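Local coordinates for protein metagenomic carboxyl esterase MGS0156 (Uncultured organism, PDB 5D8M) that probably hydrolyses carboxylic ester bonds, with a parallel central sheet like that of the alpha/beta hydrolases, at residues G127-G131 with L210-G216; P147-I152 with A175-A179; P192-F197 with F264-L268; D61-L67 with G293-A297. All coordinates share one frame; numbering follows the deposited sequence.

Interaction 1. Residues G127-G131 with L210-G216; sequences GGRWG and LSSCPPG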
loop_
_atom_site.group_PDB
_atom_site.type_symbol
_atom_site.label_atom_id
_atom_site.label_comp_id
_atom_site.label_asym_id
_atom_site.label_seq_id
_atom_site.Cartn_x
_atom_site.Cartn_y
_atom_site.Cartn_z
ATOM N N GLY A 127 -14.933 0.302 3.635
ATOM C CA GLY A 127 -15.552 1.604 3.744
ATOM C C GLY A 127 -14.506 2.659 3.444
ATOM O O GLY A 127 -13.483 2.754 4.136
ATOM N N GLY A 128 -14.739 3.441 2.397
ATOM C CA GLY A 128 -13.826 4.517 2.055
ATOM C C GLY A 128 -13.752 5.590 3.136
ATOM O O GLY A 128 -12.742 6.291 3.252
ATOM N N ARG A 129 -14.823 5.727 3.919
ATOM C CA ARG A 129 -14.872 6.727 4.972
ATOM C C ARG A 129 -15.025 6.129 6.381
ATOM O O ARG A 129 -15.469 6.808 7.308
ATOM C CB ARG A 129 -16.015 7.702 4.677
ATOM C CG ARG A 129 -15.872 8.373 3.308
ATOM C CD ARG A 129 -16.814 9.545 3.178
ATOM N NE ARG A 129 -18.172 9.140 2.824
ATOM C CZ ARG A 129 -19.175 9.994 2.667
ATOM N NH1 ARG A 129 -20.382 9.563 2.329
ATOM N NH2 ARG A 129 -18.978 11.285 2.861
ATOM N N TRP A 130 -14.638 4.866 6.544
ATOM C CA TRP A 130 -14.826 4.153 7.811
ATOM C C TRP A 130 -13.498 3.903 8.527
ATOM O O TRP A 130 -12.472 3.844 7.881
ATOM C CB TRP A 130 -15.520 2.817 7.560
ATOM C CG TRP A 130 -16.991 2.964 7.215
ATOM C CD1 TRP A 130 -17.741 4.105 7.249
ATOM C CD2 TRP A 130 -17.877 1.914 6.816
ATOM N NE1 TRP A 130 -19.048 3.828 6.892
ATOM C CE2 TRP A 130 -19.150 2.487 6.622
ATOM C CE3 TRP A 130 -17.714 0.549 6.593
ATOM C CZ2 TRP A 130 -20.254 1.736 6.216
ATOM C CZ3 TRP A 130 -18.815 -0.195 6.184
ATOM C CH2 TRP A 130 -20.065 0.396 6.014
ATOM N N GLY A 131 -13.534 3.705 9.849
ATOM C CA GLY A 131 -12.328 3.485 10.628
ATOM C C GLY A 131 -11.761 2.086 10.409
ATOM O O GLY A 131 -12.417 1.213 9.832
ATOM N N LEU A 210 -22.775 10.704 -0.537
ATOM C CA LEU A 210 -22.125 10.314 -1.783
ATOM C C LEU A 210 -22.753 9.006 -2.245
ATOM O O LEU A 210 -23.010 8.108 -1.426
ATOM C CB LEU A 210 -20.614 10.157 -1.598
ATOM C CG LEU A 210 -19.757 11.362 -1.148
ATOM C CD1 LEU A 210 -18.357 10.909 -0.829
ATOM C CD2 LEU A 210 -19.716 12.470 -2.206
ATOM N N SER A 211 -22.999 8.890 -3.542
ATOM C CA SER A 211 -23.721 7.729 -4.055
ATOM C C SER A 211 -22.835 6.478 -4.155
ATOM O O SER A 211 -23.332 5.391 -4.446
ATOM C CB SER A 211 -24.328 8.053 -5.429
ATOM O OG SER A 211 -23.309 8.377 -6.359
ATOM N N SER A 212 -21.536 6.624 -3.901
ATOM C CA SER A 212 -20.620 5.491 -4.023
ATOM C C SER A 212 -19.975 5.041 -2.711
ATOM O O SER A 212 -19.292 4.028 -2.687
ATOM C CB SER A 212 -19.517 5.807 -5.029
ATOM O OG SER A 212 -20.009 5.641 -6.356
ATOM N N CYS A 213 -20.173 5.777 -1.627
ATOM C CA CYS A 213 -19.619 5.330 -0.342
ATOM C C CYS A 213 -20.460 5.869 0.808
ATOM O O CYS A 213 -20.897 7.021 0.793
ATOM C CB CYS A 213 -18.125 5.736 -0.206
ATOM S SG CYS A 213 -17.802 7.515 -0.304
ATOM N N PRO A 214 -20.740 5.016 1.799
ATOM C CA PRO A 214 -21.557 5.440 2.940
ATOM C C PRO A 214 -20.743 6.406 3.807
ATOM O O PRO A 214 -19.527 6.349 3.759
ATOM C CB PRO A 214 -21.846 4.119 3.684
ATOM C CG PRO A 214 -20.666 3.258 3.334
ATOM C CD PRO A 214 -20.283 3.621 1.919
ATOM N N PRO A 215 -21.406 7.274 4.579
ATOM C CA PRO A 215 -20.702 8.182 5.491
ATOM C C PRO A 215 -20.065 7.469 6.683
ATOM O O PRO A 215 -20.533 6.399 7.095
ATOM C CB PRO A 215 -21.806 9.112 5.976
ATOM C CG PRO A 215 -23.068 8.276 5.863
ATOM C CD PRO A 215 -22.874 7.423 4.650
ATOM N N GLY A 216 -19.041 8.090 7.253
ATOM C CA GLY A 216 -18.485 7.653 8.517
ATOM C C GLY A 216 -19.099 8.413 9.680
ATOM O O GLY A 216 -19.893 9.343 9.487
HETATM O O HOH W 1 -17.339 4.630 3.404
#
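R129 and the C213-P214-P215 backbone make the tight half of this contact. The guanidinium lies between two carbon neighbours: P215 CA sits over one face, toward its rim, while L210 CD1 stands over the centre of the other, 3.7 Å above the plane. NH1 donates to C213 O at 3.0 Å and NE to P214 O at 3.2 Å, both acceptors tilted out of the guanidinium plane. NH2 donates to A205 O and M208 O, so the arginine joins the end of helix 199-207 to the C213 and P214 carbonyls. A bend at chi3 (-81°) swings the group toward the C213-P215 backbone, and R129 NE passes 3.5 Å from C213 SG. That sulfur is disulfide-bonded to C99, in the loop after strand 87-92, the loop that in alpha/beta hydrolases usually helps build the oxyanion hole. The segment 127-131 itself joins strand 120-123 to helix 132-143. Water 1 extends the polar layer, accepting from R129 N and donating to P214 O.

Toward solvent lie P215 and L210, both exposed although P215 CA and L210 CD1 cover the guanidinium. W130 is partly exposed too, yet still closely fitted: R134 adds a cation-pi contact, W130 NE1 reaches P215 O at 3.0 Å, the oxygen lying in the indole plane, and W130 CZ2 meets P214 CG at 3.3 Å, the two side chains at about a right angle.

Interaction 2. Residues P147-I152 with A175-A179; sequences PENDTI and AARTA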
loop_
_atom_site.group_PDB
_atom_site.type_symbol
_atom_site.label_atom_id
_atom_site.label_comp_id
_atom_site.label_asym_id
_atom_site.label_seq_id
_atom_site.Cartn_x
_atom_site.Cartn_y
_atom_site.Cartn_z
ATOM N N PRO A 147 -11.730 -19.962 -0.455
ATOM C CA PRO A 147 -11.437 -21.402 -0.422
ATOM C C PRO A 147 -10.321 -21.736 0.571
ATOM O O PRO A 147 -9.308 -21.043 0.625
ATOM C CB PRO A 147 -11.001 -21.709 -1.861
ATOM C CG PRO A 147 -11.624 -20.611 -2.686
ATOM C CD PRO A 147 -11.552 -19.396 -1.808
ATOM N N GLU A 148 -10.524 -22.793 1.348
ATOM C CA GLU A 148 -9.611 -23.174 2.426
ATOM C C GLU A 148 -8.197 -23.515 1.974
ATOM O O GLU A 148 -7.247 -23.277 2.713
ATOM C CB GLU A 148 -10.182 -24.371 3.191
ATOM C CG GLU A 148 -10.987 -23.989 4.415
ATOM C CD GLU A 148 -11.593 -25.198 5.109
ATOM O OE1 GLU A 148 -11.733 -26.261 4.458
ATOM O OE2 GLU A 148 -11.927 -25.086 6.308
ATOM N N ASN A 149 -8.058 -24.063 0.772
ATOM C CA ASN A 149 -6.755 -24.505 0.278
ATOM C C ASN A 149 -5.897 -23.395 -0.343
ATOM O O ASN A 149 -4.725 -23.626 -0.676
ATOM C CB ASN A 149 -6.939 -25.622 -0.740
ATOM C CG ASN A 149 -7.414 -26.912 -0.096
ATOM O OD1 ASN A 149 -7.072 -27.201 1.052
ATOM N ND2 ASN A 149 -8.208 -27.691 -0.828
ATOM N N ASP A 150 -6.477 -22.205 -0.502
ATOM C CA ASP A 150 -5.744 -21.087 -1.079
ATOM C C ASP A 150 -4.716 -20.574 -0.094
ATOM O O ASP A 150 -4.968 -20.524 1.108
ATOM C CB ASP A 150 -6.681 -19.939 -1.471
ATOM C CG ASP A 150 -7.417 -20.189 -2.782
ATOM O OD1 ASP A 150 -7.117 -21.180 -3.475
ATOM O OD2 ASP A 150 -8.275 -19.350 -3.138
ATOM N N THR A 151 -3.559 -20.185 -0.598
ATOM C CA THR A 151 -2.606 -19.481 0.242
ATOM C C THR A 151 -2.874 -17.971 0.168
ATOM O O THR A 151 -2.775 -17.352 -0.895
ATOM C CB THR A 151 -1.160 -19.827 -0.155
ATOM O OG1 THR A 151 -0.962 -21.239 0.003
ATOM C CG2 THR A 151 -0.191 -19.110 0.748
ATOM N N ILE A 152 -3.260 -17.396 1.302
ATOM C CA ILE A 152 -3.728 -16.019 1.349
ATOM C C ILE A 152 -2.571 -15.021 1.472
ATOM O O ILE A 152 -1.796 -15.064 2.437
ATOM C CB ILE A 152 -4.708 -15.819 2.521
ATOM C CG1 ILE A 152 -5.936 -16.711 2.323
ATOM C CG2 ILE A 152 -5.095 -14.355 2.650
ATOM C CD1 ILE A 152 -6.722 -16.402 1.034
ATOM N N ALA A 175 -5.372 -14.470 11.407
ATOM C CA ALA A 175 -3.909 -14.573 11.448
ATOM C C ALA A 175 -3.457 -15.973 11.057
ATOM O O ALA A 175 -2.545 -16.144 10.246
ATOM C CB ALA A 175 -3.391 -14.240 12.824
ATOM N N ALA A 176 -4.103 -16.977 11.639
ATOM C CA ALA A 176 -3.751 -18.373 11.364
ATOM C C ALA A 176 -4.012 -18.742 9.901
ATOM O O ALA A 176 -3.413 -19.658 9.365
ATOM C CB ALA A 176 -4.520 -19.292 12.279
ATOM N N ARG A 177 -4.914 -18.017 9.265
ATOM C CA ARG A 177 -5.300 -18.265 7.883
ATOM C C ARG A 177 -4.366 -17.565 6.867
ATOM O O ARG A 177 -4.338 -17.899 5.681
ATOM C CB ARG A 177 -6.743 -17.782 7.686
ATOM C CG ARG A 177 -7.325 -17.984 6.315
ATOM C CD ARG A 177 -7.593 -19.462 6.042
ATOM N NE ARG A 177 -8.008 -19.646 4.656
ATOM C CZ ARG A 177 -7.162 -19.852 3.648
ATOM N NH1 ARG A 177 -5.853 -19.915 3.880
ATOM N NH2 ARG A 177 -7.627 -19.997 2.409
ATOM N N THR A 178 -3.616 -16.577 7.339
ATOM C CA THR A 178 -2.917 -15.652 6.446
ATOM C C THR A 178 -1.441 -16.010 6.306
ATOM O O THR A 178 -0.749 -16.143 7.317
ATOM C CB THR A 178 -3.045 -14.200 6.970
ATOM O OG1 THR A 178 -4.433 -13.838 7.027
ATOM C CG2 THR A 178 -2.296 -13.205 6.069
ATOM N N ALA A 179 -0.944 -16.129 5.076
ATOM C CA ALA A 179 0.488 -16.379 4.878
ATOM C C ALA A 179 1.338 -15.093 4.869
ATOM O O ALA A 179 2.464 -15.073 5.374
ATOM C CB ALA A 179 0.721 -17.149 3.604
HETATM O O HOH W 2 -2.692 -18.918 3.623
#
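R177, I152 and A179 bury most of the surface here, and the arginine dominates. Its guanidinium reaches D150 O end-on with both terminal nitrogens, NH1 and NH2 each 3.0 Å from that single oxygen, which lies within 3° of the guanidinium plane. NH1 arrives almost straight down the carbonyl bond, at a C=O...N angle of 169°, whereas NH2 comes in at a slant. A further bond from R177 NH2 to P147 O is weak, being strongly bent despite its 2.7 Å length. These two carbonyls belong to the first and last residues of the type I turn P147-D150, and the guanidinium therefore spans the two ends of the turn, strongly at D150 O and weakly at P147 O. With CG trans to the backbone N (chi1 -179°) and the chain kinked at chi2, the head is carried from the 175-179 segment across to the turn. A leucine in its place would probably leave D150 O without its paired donors and the turn free to shift against the 175-179 segment.

The topology is a beta-alpha-beta crossover: strand 151-157 leads through helices 159-170 and 172-177 into the neighbouring parallel strand 178-184. I152 CG1 lies over one face of the guanidinium, toward its rim and 3.6 Å from R177 NH1, while E148 O lies over the opposite face. Where the strands start, A179 N donates to I152 O at 3.0 Å, and A179 CB packs on T151 CG2. Water 2 links the two backbones, accepting from I152 N and donating to R177 O. The carboxylate of D150 is engaged elsewhere, in a salt bridge with R88 of strand 87-92.

Interaction 3. Residues P192-F197 with F264-L268; sequences PLAETF and FYDIL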
loop_
_atom_site.group_PDB
_atom_site.type_symbol
_atom_site.label_atom_id
_atom_site.label_comp_id
_atom_site.label_asym_id
_atom_site.label_seq_id
_atom_site.Cartn_x
_atom_site.Cartn_y
_atom_site.Cartn_z
ATOM N N PRO A 192 1.215 12.770 8.817
ATOM C CA PRO A 192 0.938 14.020 9.520
ATOM C C PRO A 192 -0.196 14.822 8.875
ATOM O O PRO A 192 -0.789 15.672 9.532
ATOM C CB PRO A 192 2.269 14.782 9.443
ATOM C CG PRO A 192 3.055 14.111 8.371
ATOM C CD PRO A 192 2.571 12.720 8.248
ATOM N N LEU A 193 -0.511 14.539 7.620
ATOM C CA LEU A 193 -1.601 15.248 6.947
ATOM C C LEU A 193 -2.946 14.961 7.619
ATOM O O LEU A 193 -3.842 15.787 7.569
ATOM C CB LEU A 193 -1.664 14.857 5.471
ATOM C CG LEU A 193 -0.451 15.272 4.632
ATOM C CD1 LEU A 193 -0.569 14.696 3.231
ATOM C CD2 LEU A 193 -0.265 16.780 4.576
ATOM N N ALA A 194 -3.089 13.803 8.260
ATOM C CA ALA A 194 -4.348 13.505 8.943
ATOM C C ALA A 194 -4.627 14.515 10.064
ATOM O O ALA A 194 -5.776 14.753 10.435
ATOM C CB ALA A 194 -4.349 12.067 9.488
ATOM N N GLU A 195 -3.585 15.138 10.588
ATOM C CA GLU A 195 -3.785 16.130 11.639
ATOM C C GLU A 195 -3.797 17.550 11.095
ATOM O O GLU A 195 -4.198 18.470 11.790
ATOM C CB GLU A 195 -2.696 16.008 12.705
ATOM C CG GLU A 195 -2.821 14.792 13.607
ATOM C CD GLU A 195 -3.659 15.045 14.846
ATOM O OE1 GLU A 195 -4.453 16.016 14.863
ATOM O OE2 GLU A 195 -3.517 14.264 15.815
ATOM N N THR A 196 -3.354 17.734 9.860
ATOM C CA THR A 196 -3.156 19.086 9.312
ATOM C C THR A 196 -4.444 19.900 9.153
ATOM O O THR A 196 -4.443 21.116 9.337
ATOM C CB THR A 196 -2.452 19.023 7.937
ATOM O OG1 THR A 196 -1.185 18.380 8.086
ATOM C CG2 THR A 196 -2.223 20.403 7.369
ATOM N N PHE A 197 -5.546 19.242 8.816
ATOM C CA PHE A 197 -6.765 19.986 8.496
ATOM C C PHE A 197 -7.811 19.957 9.618
ATOM O O PHE A 197 -7.831 19.044 10.440
ATOM C CB PHE A 197 -7.322 19.463 7.173
ATOM C CG PHE A 197 -6.290 19.454 6.073
ATOM C CD1 PHE A 197 -5.860 20.652 5.499
ATOM C CD2 PHE A 197 -5.713 18.269 5.651
ATOM C CE1 PHE A 197 -4.890 20.657 4.508
ATOM C CE2 PHE A 197 -4.741 18.269 4.655
ATOM C CZ PHE A 197 -4.329 19.461 4.086
ATOM N N PHE A 264 -0.004 18.545 -1.296
ATOM C CA PHE A 264 0.239 17.731 -0.107
ATOM C C PHE A 264 1.676 17.260 -0.116
ATOM O O PHE A 264 2.326 17.248 0.923
ATOM C CB PHE A 264 -0.759 16.558 -0.043
ATOM C CG PHE A 264 -2.184 17.012 -0.161
ATOM C CD1 PHE A 264 -2.816 17.619 0.924
ATOM C CD2 PHE A 264 -2.863 16.934 -1.372
ATOM C CE1 PHE A 264 -4.136 18.100 0.815
ATOM C CE2 PHE A 264 -4.189 17.407 -1.496
ATOM C CZ PHE A 264 -4.825 17.988 -0.406
ATOM N N TYR A 265 2.176 16.897 -1.300
ATOM C CA TYR A 265 3.599 16.626 -1.466
ATOM C C TYR A 265 4.456 17.764 -0.903
ATOM O O TYR A 265 5.485 17.527 -0.274
ATOM C CB TYR A 265 3.936 16.425 -2.941
ATOM C CG TYR A 265 5.420 16.295 -3.199
ATOM C CD1 TYR A 265 6.042 15.046 -3.168
ATOM C CD2 TYR A 265 6.193 17.403 -3.484
ATOM C CE1 TYR A 265 7.404 14.930 -3.402
ATOM C CE2 TYR A 265 7.541 17.297 -3.717
ATOM C CZ TYR A 265 8.139 16.064 -3.678
ATOM O OH TYR A 265 9.493 15.978 -3.921
ATOM N N ASP A 266 4.028 18.999 -1.157
ATOM C CA ASP A 266 4.801 20.162 -0.783
ATOM C C ASP A 266 4.858 20.332 0.739
ATOM O O ASP A 266 5.866 20.758 1.281
ATOM C CB ASP A 266 4.230 21.428 -1.432
ATOM C CG ASP A 266 4.545 21.523 -2.936
ATOM O OD1 ASP A 266 5.443 20.793 -3.436
ATOM O OD2 ASP A 266 3.906 22.354 -3.607
ATOM N N ILE A 267 3.785 19.969 1.426
ATOM C CA ILE A 267 3.798 19.991 2.872
ATOM C C ILE A 267 4.796 18.973 3.425
ATOM O O ILE A 267 5.644 19.315 4.268
ATOM C CB ILE A 267 2.408 19.710 3.439
ATOM C CG1 ILE A 267 1.460 20.839 3.026
ATOM C CG2 ILE A 267 2.474 19.616 4.968
ATOM C CD1 ILE A 267 0.015 20.552 3.387
ATOM N N LEU A 268 4.696 17.740 2.960
ATOM C CA LEU A 268 5.552 16.659 3.451
ATOM C C LEU A 268 7.024 16.889 3.099
ATOM O O LEU A 268 7.924 16.616 3.917
ATOM C CB LEU A 268 5.075 15.315 2.897
ATOM C CG LEU A 268 3.661 14.876 3.326
ATOM C CD1 LEU A 268 3.327 13.499 2.776
ATOM C CD2 LEU A 268 3.549 14.873 4.827
#
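The carbonyl oxygen of P192, a residue whose ring packs against L268 across the contact, is gripped from opposite faces of its carbonyl plane: E195 N lies 3.0 Å and T196 OG1 3.1 Å from P192 O. The two bonds tie P192 to the short, weakly bonded helix 193-196, which packs on helix 262-269; the two helices lie in the excursions that follow the central-sheet strands 178-184 and 244-248. The interface itself is apolar. L193 fills its middle by splitting its two methyls: CD1 touches F264 CB at 3.8 Å, and CD2 meets the CG2 and CD1 branches of I267, while CG rests against L268 CD2. That same L268 methyl also supports P192 CG, at 3.7 Å, and thus serves both neighbours in the first segment. With an alanine here in place of L193 both methyls are gone, and a gap would probably open between F264, I267 and L268, letting their side chains shift. At the rim the rings of F197 and F264 meet without stacking, their planes 82° apart: F197 CZ lies in the plane of the F264 ring, 3.5 Å from F264 CE1, and T196 CG2 sits 3.9 Å above the centre of the F197 ring.

Interaction 4. Residues D61-L67 with G293-A297; sequences DGILWRL and GYPNA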
loop_
_atom_site.group_PDB
_atom_site.type_symbol
_atom_site.label_atom_id
_atom_site.label_comp_id
_atom_site.label_asym_id
_atom_site.label_seq_id
_atom_site.Cartn_x
_atom_site.Cartn_y
_atom_site.Cartn_z
ATOM N N ASP A 61 16.539 4.434 -12.113
ATOM C CA ASP A 61 15.496 4.637 -11.124
ATOM C C ASP A 61 14.112 4.547 -11.767
ATOM O O ASP A 61 13.111 4.782 -11.098
ATOM C CB ASP A 61 15.666 6.003 -10.440
ATOM C CG ASP A 61 16.994 6.145 -9.736
ATOM O OD1 ASP A 61 17.327 5.279 -8.884
ATOM O OD2 ASP A 61 17.710 7.127 -10.046
ATOM N N GLY A 62 14.070 4.200 -13.058
ATOM C CA GLY A 62 12.833 4.124 -13.825
ATOM C C GLY A 62 11.637 3.434 -13.163
ATOM O O GLY A 62 10.537 3.975 -13.143
ATOM N N ILE A 63 11.834 2.236 -12.632
ATOM C CA ILE A 63 10.747 1.577 -11.919
ATOM C C ILE A 63 10.928 1.608 -10.402
ATOM O O ILE A 63 9.952 1.748 -9.659
ATOM C CB ILE A 63 10.552 0.104 -12.374
ATOM C CG1 ILE A 63 11.855 -0.705 -12.262
ATOM C CG2 ILE A 63 9.975 0.074 -13.806
ATOM C CD1 ILE A 63 11.673 -2.268 -12.387
ATOM N N LEU A 64 12.169 1.486 -9.949
ATOM C CA LEU A 64 12.472 1.393 -8.520
ATOM C C LEU A 64 13.679 2.225 -8.190
ATOM O O LEU A 64 14.745 2.012 -8.767
ATOM C CB LEU A 64 12.742 -0.054 -8.118
ATOM C CG LEU A 64 11.598 -1.050 -8.295
ATOM C CD1 LEU A 64 12.155 -2.483 -8.278
ATOM C CD2 LEU A 64 10.565 -0.861 -7.151
ATOM N N TRP A 65 13.513 3.168 -7.265
ATOM C CA TRP A 65 14.614 4.048 -6.870
ATOM C C TRP A 65 15.762 3.236 -6.327
ATOM O O TRP A 65 15.548 2.235 -5.643
ATOM C CB TRP A 65 14.172 5.057 -5.807
ATOM C CG TRP A 65 13.295 6.133 -6.335
ATOM C CD1 TRP A 65 11.933 6.205 -6.236
ATOM C CD2 TRP A 65 13.709 7.295 -7.056
ATOM N NE1 TRP A 65 11.476 7.350 -6.842
ATOM C CE2 TRP A 65 12.545 8.032 -7.364
ATOM C CE3 TRP A 65 14.953 7.788 -7.475
ATOM C CZ2 TRP A 65 12.586 9.238 -8.058
ATOM C CZ3 TRP A 65 14.989 8.993 -8.174
ATOM C CH2 TRP A 65 13.810 9.701 -8.459
ATOM N N ARG A 66 16.976 3.681 -6.634
ATOM C CA ARG A 66 18.179 3.080 -6.089
ATOM C C ARG A 66 18.643 3.834 -4.857
ATOM O O ARG A 66 19.476 4.718 -4.972
ATOM C CB ARG A 66 19.314 3.094 -7.120
ATOM C CG ARG A 66 19.036 2.333 -8.391
ATOM C CD ARG A 66 20.009 2.732 -9.501
ATOM N NE ARG A 66 19.725 4.072 -10.008
ATOM C CZ ARG A 66 20.404 4.669 -10.986
ATOM N NH1 ARG A 66 21.416 4.043 -11.574
ATOM N NH2 ARG A 66 20.065 5.892 -11.386
ATOM N N LEU A 67 18.122 3.481 -3.688
ATOM C CA LEU A 67 18.603 4.050 -2.439
ATOM C C LEU A 67 19.923 3.386 -2.088
ATOM O O LEU A 67 20.281 2.377 -2.684
ATOM C CB LEU A 67 17.575 3.875 -1.307
ATOM C CG LEU A 67 16.667 5.104 -1.074
ATOM C CD1 LEU A 67 15.693 5.298 -2.226
ATOM C CD2 LEU A 67 15.943 5.046 0.265
ATOM N N GLY A 293 11.382 -2.348 -1.617
ATOM C CA GLY A 293 11.909 -1.228 -2.366
ATOM C C GLY A 293 11.012 -0.022 -2.471
ATOM O O GLY A 293 10.050 0.167 -1.698
ATOM N N TYR A 294 11.352 0.820 -3.435
ATOM C CA TYR A 294 10.751 2.144 -3.552
ATOM C C TYR A 294 10.289 2.421 -4.984
ATOM O O TYR A 294 11.054 2.940 -5.781
ATOM C CB TYR A 294 11.748 3.226 -3.099
ATOM C CG TYR A 294 12.255 3.063 -1.670
ATOM C CD1 TYR A 294 13.339 2.226 -1.387
ATOM C CD2 TYR A 294 11.640 3.728 -0.604
ATOM C CE1 TYR A 294 13.806 2.063 -0.097
ATOM C CE2 TYR A 294 12.116 3.568 0.719
ATOM C CZ TYR A 294 13.194 2.736 0.949
ATOM O OH TYR A 294 13.686 2.557 2.210
ATOM N N PRO A 295 9.038 2.057 -5.309
ATOM C CA PRO A 295 8.476 2.373 -6.624
ATOM C C PRO A 295 8.567 3.848 -6.934
ATOM O O PRO A 295 8.223 4.659 -6.091
ATOM C CB PRO A 295 7.018 1.956 -6.498
ATOM C CG PRO A 295 7.029 0.885 -5.431
ATOM C CD PRO A 295 8.066 1.350 -4.445
ATOM N N ASN A 296 9.033 4.169 -8.132
ATOM C CA ASN A 296 9.130 5.538 -8.611
ATOM C C ASN A 296 7.769 5.997 -9.139
ATOM O O ASN A 296 7.491 5.943 -10.335
ATOM C CB ASN A 296 10.208 5.638 -9.712
ATOM C CG ASN A 296 10.571 7.071 -10.040
ATOM O OD1 ASN A 296 9.880 8.023 -9.614
ATOM N ND2 ASN A 296 11.643 7.242 -10.823
ATOM N N ALA A 297 6.922 6.452 -8.230
ATOM C CA ALA A 297 5.519 6.643 -8.524
ATOM C C ALA A 297 4.921 7.423 -7.364
ATOM O O ALA A 297 5.411 7.293 -6.228
ATOM C CB ALA A 297 4.805 5.250 -8.683
HETATM O O HOH W 3 14.046 0.181 -4.526
#
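Y294 is the apolar centre, its CB packed by W65 CB. On its outer side L67 CD2 lies over one face of the tyrosine ring in a CH-pi contact, 3.9 Å from the Y294 centroid and 24° off the normal, the two side chains crossing at about a right angle. L64 CD2 touches P295. Further out, the amide of N296 is tilted over the rim of one indole face of W65, with N296 CG 3.0 Å above the ring plane and the two planes 39° apart. A chi1 of -168°, with CG trans to the backbone N, directs it there. W65 NE1 finds its acceptor in F251 O, and F251 also stacks on the indole.

Backbone bonds frame this pack on the polar side. W65 N donates to Y294 O at 2.9 Å and N296 N to I63 O at 3.0 Å, bridging L64 and P295, while water 3 links W65 O to Y294 N. At the edge N296 ND2 donates to D61 O at 2.9 Å, and the D61 carboxylate takes a side-on salt bridge from R66, with R66 NE 2.9 Å from D61 OD1.

The loop 293-297 leaves strand 290-293, in the place where alpha/beta hydrolases usually carry the catalytic histidine. Its two bonds to the 61-67 loop, from N to I63 O and from ND2 to D61 O, probably fix the rotation of the N296 side chain.

In the fold
The four contacts sit around one parallel sheet and touch nowhere. Interaction 2 marks the starting ends of two inner strands, whereas the other three involve loops and helices of the connections between strands. Interactions 3 and 4 come closest, with nearest atoms about 8 Å apart. Interactions 1 and 3, nearest atoms about 12 Å apart, alternate along the chain. Interactions 1 and 4 lie on opposite sides of the chain's centre, their centres 32 Å apart. The C99-C213 disulfide ties interaction 1 to the loop that probably helps form the oxyanion hole; interaction 4 follows the strand after which the catalytic histidine usually comes. Strand 151-157, rooted in interaction 2, probably leads to the nucleophile elbow at its far end.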